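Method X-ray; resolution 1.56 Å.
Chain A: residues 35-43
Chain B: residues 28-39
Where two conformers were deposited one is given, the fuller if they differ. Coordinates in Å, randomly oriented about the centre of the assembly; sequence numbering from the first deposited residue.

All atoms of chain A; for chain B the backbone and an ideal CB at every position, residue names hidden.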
# COMPACT_ATOMS: atom_id res chain seq x y z
N MET A 35 -3.38 -4.96 1.02
CA MET A 35 -3.47 -5.37 2.38
C MET A 35 -4.77 -4.81 3.00
O MET A 35 -5.29 -3.76 2.60
CB MET A 35 -2.33 -4.82 3.21
CG MET A 35 -0.97 -5.36 2.85
SD MET A 35 0.27 -4.35 3.72
CE MET A 35 0.36 -3.00 2.54
N ILE A 36 -5.33 -5.56 3.97
CA ILE A 36 -6.36 -5.06 4.84
C ILE A 36 -5.84 -4.96 6.24
O ILE A 36 -5.22 -5.90 6.74
CB ILE A 36 -7.67 -5.89 4.80
CG1 ILE A 36 -8.30 -5.85 3.41
CG2 ILE A 36 -8.64 -5.43 5.91
CD1 ILE A 36 -9.38 -6.88 3.11
N ILE A 37 -6.01 -3.80 6.90
CA ILE A 37 -5.49 -3.51 8.21
C ILE A 37 -6.64 -3.42 9.17
O ILE A 37 -7.59 -2.69 8.95
CB ILE A 37 -4.58 -2.23 8.26
CG1 ILE A 37 -3.26 -2.52 7.58
CG2 ILE A 37 -4.32 -1.79 9.68
CD1 ILE A 37 -3.31 -2.82 6.14
N ASP A 38 -6.55 -4.19 10.25
CA ASP A 38 -7.50 -4.16 11.34
C ASP A 38 -8.94 -4.39 10.92
O ASP A 38 -9.85 -3.86 11.56
CB ASP A 38 -7.28 -2.91 12.16
CG ASP A 38 -6.00 -2.95 13.01
OD1 ASP A 38 -5.56 -4.03 13.40
OD2 ASP A 38 -5.47 -1.88 13.27
N ASN A 39 -9.13 -5.22 9.90
CA ASN A 39 -10.42 -5.48 9.24
C ASN A 39 -11.20 -4.23 8.91
O ASN A 39 -12.44 -4.24 8.86
CB ASN A 39 -11.34 -6.43 10.04
CG ASN A 39 -12.41 -7.08 9.15
OD1 ASN A 39 -12.18 -7.34 7.96
ND2 ASN A 39 -13.60 -7.32 9.71
N THR A 40 -10.47 -3.15 8.61
CA THR A 40 -11.10 -1.84 8.50
C THR A 40 -10.57 -1.02 7.35
O THR A 40 -11.33 -0.39 6.65
CB THR A 40 -10.96 -0.94 9.76
OG1 THR A 40 -11.31 -1.62 10.99
CG2 THR A 40 -11.95 0.22 9.69
N PHE A 41 -9.25 -1.02 7.15
CA PHE A 41 -8.65 -0.12 6.19
C PHE A 41 -8.08 -0.90 5.01
O PHE A 41 -7.41 -1.94 5.18
CB PHE A 41 -7.53 0.67 6.81
CG PHE A 41 -7.97 1.64 7.83
CD1 PHE A 41 -8.77 2.71 7.43
CD2 PHE A 41 -7.54 1.56 9.12
CE1 PHE A 41 -9.17 3.65 8.34
CE2 PHE A 41 -7.92 2.52 10.04
CZ PHE A 41 -8.75 3.56 9.63
N ALA A 42 -8.25 -0.34 3.83
CA ALA A 42 -7.67 -0.86 2.63
C ALA A 42 -6.41 -0.09 2.23
O ALA A 42 -6.52 1.12 2.07
CB ALA A 42 -8.68 -0.87 1.49
N LEU A 43 -5.29 -0.77 2.05
CA LEU A 43 -3.96 -0.12 1.85
C LEU A 43 -3.26 -0.92 0.77
O LEU A 43 -3.40 -2.15 0.64
CB LEU A 43 -3.16 -0.04 3.14
CG LEU A 43 -1.95 0.91 3.32
CD1 LEU A 43 -1.82 1.41 4.74
CD2 LEU A 43 -0.66 0.23 2.90
N UNK B 28 -13.98 -10.57 2.11
CA UNK B 28 -15.29 -11.05 2.59
C UNK B 28 -15.49 -10.87 4.09
O UNK B 28 -16.63 -10.96 4.57
CB UNK B 28 -15.46 -12.53 2.24
N UNK B 29 -14.44 -10.63 4.82
CA UNK B 29 -14.52 -10.50 6.25
C UNK B 29 -14.81 -9.04 6.62
O UNK B 29 -15.30 -8.78 7.72
CB UNK B 29 -13.23 -10.99 6.91
N UNK B 30 -14.50 -8.08 5.75
CA UNK B 30 -14.86 -6.70 6.02
C UNK B 30 -16.37 -6.66 6.29
O UNK B 30 -17.12 -7.48 5.73
CB UNK B 30 -14.47 -5.78 4.86
N UNK B 31 -16.86 -5.59 6.94
CA UNK B 31 -18.33 -5.38 6.99
C UNK B 31 -18.89 -5.30 5.61
O UNK B 31 -18.28 -4.72 4.72
CB UNK B 31 -18.69 -4.11 7.76
N UNK B 32 -20.08 -5.90 5.36
CA UNK B 32 -20.53 -5.94 3.99
C UNK B 32 -20.66 -4.58 3.33
O UNK B 32 -20.38 -4.43 2.15
CB UNK B 32 -21.88 -6.66 3.93
N UNK B 33 -21.02 -3.57 4.12
CA UNK B 33 -21.21 -2.22 3.63
C UNK B 33 -19.90 -1.53 3.25
O UNK B 33 -19.97 -0.46 2.66
CB UNK B 33 -21.94 -1.39 4.69
N UNK B 34 -18.77 -2.16 3.58
CA UNK B 34 -17.41 -1.64 3.26
C UNK B 34 -16.82 -2.32 2.02
O UNK B 34 -15.85 -1.84 1.43
CB UNK B 34 -16.47 -1.85 4.45
N UNK B 35 -17.36 -3.48 1.64
CA UNK B 35 -16.63 -4.34 0.70
C UNK B 35 -16.59 -3.78 -0.71
O UNK B 35 -15.60 -3.98 -1.38
CB UNK B 35 -17.26 -5.73 0.67
N UNK B 36 -17.67 -3.23 -1.20
CA UNK B 36 -17.71 -2.78 -2.60
C UNK B 36 -16.62 -1.72 -2.90
O UNK B 36 -15.95 -1.81 -3.93
CB UNK B 36 -19.09 -2.21 -2.92
N UNK B 37 -16.49 -0.73 -2.02
CA UNK B 37 -15.48 0.32 -2.26
C UNK B 37 -14.11 -0.29 -2.11
O UNK B 37 -13.21 0.09 -2.86
CB UNK B 37 -15.65 1.50 -1.30
N UNK B 38 -13.90 -1.17 -1.14
CA UNK B 38 -12.60 -1.77 -0.96
C UNK B 38 -12.24 -2.53 -2.22
O UNK B 38 -11.09 -2.41 -2.73
CB UNK B 38 -12.58 -2.69 0.27
N UNK B 39 -13.17 -3.30 -2.77
CA UNK B 39 -12.91 -4.03 -3.99
C UNK B 39 -12.56 -3.10 -5.15
O UNK B 39 -11.60 -3.38 -5.89
CB UNK B 39 -14.12 -4.89 -4.35

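Chain A offers a hairpin: strands 35-37 and 41-43 are paired by backbone hydrogen bonds, and the turn between them presents the side chain of Asn A39 and the carbonyl O of Thr A40.

Position 28 has nothing of chain A within 5.5 Å of its ideal CB, which points away, so small or polar residues would do. It is Ser B28, whose OG is hydrogen-bonded elsewhere in the structure.

At position 29 the ideal CB points sideways, 3.9 Å from Asn A39 OD1. The backbone already supplies the polar link: the carbonyl O of 29 accepts from Asn A39 ND2 at 3.0 Å, with an N-H...acceptor angle of 161°, whatever the side chain. Many residues of moderate size would fit. Val B29 is found, in the t rotamer, with CG1 3.4 Å from Asn A39 OD1.

Position 30 lies where the chains run close, its CA 5.6 Å from the CA of Asn A39. Phi/psi of -55/161 is extended, and the ideal CB sits 5.5 Å from Ile A36 CD1, so a flexible apolar chain such as leucine, isoleucine or methionine could reach the strand. Leu B30 (m, t) does: its CB starts sideways, but CD2 comes 4.0 Å from Ile A36 CG2 and 4.0 Å from Thr A40 N, making it the main apolar contact.

Positions 31, 32 and 33 have no chain A atom near their ideal CBs, and polar or charged residues would suit them. Phi of -58° at 32 also allows proline. They are Arg B31, Pro B32 and Glu B33; Arg B31 NH1 forms a salt bridge with Glu B33 OE2 at 2.8 Å.

Position 34 directs CA-to-CB toward chain A, yet no atom there lies within 5.5 Å of the ideal CB. A long side chain could span the gap, and the carbonyl of Thr A40 favours a donor; glutamine, lysine or arginine are candidates. Gln B34 extends (m, t) and its NE2 gives a weak hydrogen bond to Thr A40 O, 3.3 Å long but bent to 121°.

Positions 35, 36 and 37, all helical, are out of reach, so many helix-compatible residues would serve. Gln B35 turns back on its own chain, NE2 donating to Leu B30 O at 2.8 Å; Ser B36 and Lys B37 make no contact with the hairpin.

Position 38 points toward chain A, with its ideal CB 4.5 Å from Ala A42 CB. Such proximity suits a small apolar residue, and Ala B38 meets Ala A42 CB to CB at 4.5 Å.

Position 39 is out of reach and tolerant; it is Lys B39.

Chain B 28-39: SVLRPEQQSKAK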
# COMPACT_ATOMS: atom_id res chain seq x y z
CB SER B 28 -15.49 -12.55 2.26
OG SER B 28 -15.52 -12.70 0.87
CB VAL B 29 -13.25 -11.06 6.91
CG1 VAL B 29 -13.08 -10.60 8.36
CG2 VAL B 29 -13.28 -12.60 6.82
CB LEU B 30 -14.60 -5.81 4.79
CG LEU B 30 -13.15 -5.48 4.46
CD1 LEU B 30 -13.10 -4.89 3.04
CD2 LEU B 30 -12.54 -4.54 5.49
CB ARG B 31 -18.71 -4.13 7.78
CG ARG B 31 -18.44 -4.28 9.26
CD ARG B 31 -19.03 -3.12 10.03
NE ARG B 31 -18.14 -1.96 10.01
CZ ARG B 31 -18.46 -0.77 9.49
NH1 ARG B 31 -19.63 -0.55 8.93
NH2 ARG B 31 -17.55 0.22 9.50
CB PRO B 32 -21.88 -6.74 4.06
CG PRO B 32 -21.70 -7.57 5.28
CD PRO B 32 -20.95 -6.72 6.25
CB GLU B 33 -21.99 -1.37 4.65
CG GLU B 33 -21.47 -1.35 6.09
CD GLU B 33 -21.96 -2.45 7.06
OE1 GLU B 33 -22.40 -3.51 6.56
OE2 GLU B 33 -21.78 -2.21 8.30
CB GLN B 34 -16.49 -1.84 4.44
CG GLN B 34 -16.79 -1.05 5.72
CD GLN B 34 -15.69 -1.25 6.78
OE1 GLN B 34 -15.80 -2.14 7.60
NE2 GLN B 34 -14.63 -0.44 6.73
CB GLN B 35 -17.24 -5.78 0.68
CG GLN B 35 -16.99 -6.54 1.96
CD GLN B 35 -17.69 -7.92 2.00
OE1 GLN B 35 -18.00 -8.46 0.97
NE2 GLN B 35 -17.88 -8.44 3.17
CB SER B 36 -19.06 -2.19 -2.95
OG SER B 36 -19.11 -2.05 -4.35
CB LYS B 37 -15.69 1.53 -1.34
CG LYS B 37 -16.81 2.44 -1.87
CD LYS B 37 -17.07 3.68 -1.03
CE LYS B 37 -18.14 4.53 -1.75
NZ LYS B 37 -18.60 5.77 -1.05
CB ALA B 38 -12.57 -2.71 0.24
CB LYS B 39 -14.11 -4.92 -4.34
CG LYS B 39 -14.25 -6.08 -3.39
CD LYS B 39 -15.32 -7.03 -3.94
CE LYS B 39 -16.20 -7.66 -2.87
NZ LYS B 39 -17.36 -8.33 -3.53
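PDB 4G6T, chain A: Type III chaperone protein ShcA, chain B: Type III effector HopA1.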